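Local coordinates for malonate decarboxylase subunit alpha (Acinetobacter baumannii ATCC 17978, PDB 6MPR), which probably acts as the acyl-carrier-protein transferase of malonate decarboxylase, exchanging acetyl for malonyl on the carrier protein, at residues D453-A458 with L462-I467. Numbering follows the deposited sequence.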
# COMPACT_ATOMS: atom_id res chain seq x y z
N ASP A 453 26.45 2.56 -14.06
CA ASP A 453 27.69 3.17 -13.58
C ASP A 453 27.45 4.12 -12.41
O ASP A 453 28.33 4.27 -11.55
CB ASP A 453 28.41 3.90 -14.72
CG ASP A 453 29.16 2.94 -15.64
OD1 ASP A 453 29.10 1.72 -15.41
OD2 ASP A 453 29.82 3.42 -16.58
N VAL A 454 26.28 4.77 -12.33
CA VAL A 454 25.99 5.59 -11.16
C VAL A 454 25.95 4.72 -9.91
O VAL A 454 26.47 5.10 -8.85
CB VAL A 454 24.68 6.38 -11.33
CG1 VAL A 454 24.31 7.03 -10.01
CG2 VAL A 454 24.84 7.44 -12.41
N ALA A 455 25.35 3.53 -10.01
CA ALA A 455 25.34 2.60 -8.87
C ALA A 455 26.76 2.27 -8.43
O ALA A 455 27.06 2.27 -7.23
CB ALA A 455 24.58 1.33 -9.23
N LYS A 456 27.66 1.99 -9.38
CA LYS A 456 29.05 1.71 -9.04
C LYS A 456 29.71 2.90 -8.36
O LYS A 456 30.39 2.75 -7.34
CB LYS A 456 29.83 1.32 -10.30
CG LYS A 456 29.40 0.00 -10.90
CD LYS A 456 29.82 -0.15 -12.35
CE LYS A 456 31.31 -0.33 -12.50
NZ LYS A 456 31.66 -0.66 -13.92
N THR A 457 29.53 4.10 -8.93
CA THR A 457 30.20 5.29 -8.41
C THR A 457 29.69 5.66 -7.02
O THR A 457 30.48 6.06 -6.15
CB THR A 457 30.00 6.43 -9.40
OG1 THR A 457 30.61 6.08 -10.64
CG2 THR A 457 30.61 7.72 -8.88
N ALA A 458 28.38 5.53 -6.79
CA ALA A 458 27.75 5.89 -5.54
C ALA A 458 27.73 4.77 -4.51
O ALA A 458 27.29 4.99 -3.38
CB ALA A 458 26.31 6.36 -5.78
N LEU A 462 22.26 -2.06 -6.47
CA LEU A 462 21.46 -2.22 -7.68
C LEU A 462 21.53 -0.94 -8.51
O LEU A 462 21.60 0.16 -7.96
CB LEU A 462 19.98 -2.51 -7.35
CG LEU A 462 19.53 -3.96 -7.10
CD1 LEU A 462 20.12 -4.50 -5.84
CD2 LEU A 462 18.01 -4.04 -7.05
N ALA A 463 21.52 -1.10 -9.83
CA ALA A 463 21.31 0.06 -10.69
C ALA A 463 19.98 0.71 -10.29
O ALA A 463 18.98 0.01 -10.15
CB ALA A 463 21.27 -0.35 -12.16
N PRO A 464 19.94 2.03 -10.06
CA PRO A 464 18.64 2.65 -9.72
C PRO A 464 17.71 2.67 -10.93
O PRO A 464 17.84 3.51 -11.83
CB PRO A 464 19.02 4.05 -9.24
CG PRO A 464 20.38 4.30 -9.74
CD PRO A 464 21.06 2.96 -9.87
N ILE A 465 16.78 1.72 -10.95
CA ILE A 465 15.85 1.49 -12.05
C ILE A 465 14.48 1.97 -11.62
O ILE A 465 13.95 1.50 -10.60
CB ILE A 465 15.80 -0.00 -12.43
CG1 ILE A 465 17.17 -0.52 -12.83
CG2 ILE A 465 14.75 -0.24 -13.50
CD1 ILE A 465 17.87 0.35 -13.82
N MET A 466 13.88 2.87 -12.39
CA MET A 466 12.55 3.36 -12.08
C MET A 466 11.50 2.29 -12.37
O MET A 466 10.67 1.96 -11.51
CB MET A 466 12.28 4.63 -12.88
CG MET A 466 11.00 5.32 -12.52
SD MET A 466 10.86 6.93 -13.35
CE MET A 466 10.73 6.39 -15.05
N ILE A 467 11.54 1.69 -13.56
CA ILE A 467 10.57 0.69 -13.98
C ILE A 467 11.33 -0.42 -14.69
O ILE A 467 12.05 -0.16 -15.66
CB ILE A 467 9.51 1.28 -14.92
CG1 ILE A 467 8.60 2.27 -14.17
CG2 ILE A 467 8.61 0.20 -15.48
CD1 ILE A 467 7.66 3.00 -15.09
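The methyl group of Ala455 carries the contact, meeting the backbone of Leu462 and Ala463 and the ring of Pro464. Its closest approach is to the carbonyl of Leu462, with Ala455 CB 3.4 Å from Leu462 O. Pro464 touches the same methyl through the ring carbon bonded to its own nitrogen, rather than through the far side of the ring, Pro464 CD lying 3.9 Å from Ala455 CB. No hydrogen bond spans the two segments; the small alanine side chain lets the backbones draw close, with the CA atoms of Ala455 and Ala463 5.1 Å apart. The joint surface is correspondingly modest, 121 Å².

The helix presenting this methyl is held by regular backbone bonds, among them Thr457 N to Asp453 O at 2.9 Å and Ala458 N to Val454 O at 2.8 Å. Beyond Ala455, the returning chain runs back toward the helix start: Ala463 packs on Ile452, Pro464 on Ala451 and Ile465 on Leu449. Ser378 OG hydrogen-bonds Pro464 O, and Met466 and Ile467 face Ser377 in a classic beta bulge. Arg402 of the second subunit hydrogen-bonds Ile465 O through NE and Met466 O through NH2, and Tyr422 of the same second subunit packs on Ala455. In the fold, this helix-to-loop return forms part of the connection between the neighbouring parallel strands 429-433 and 474-477, with helix 450-458 and its return loop at the dimer interface.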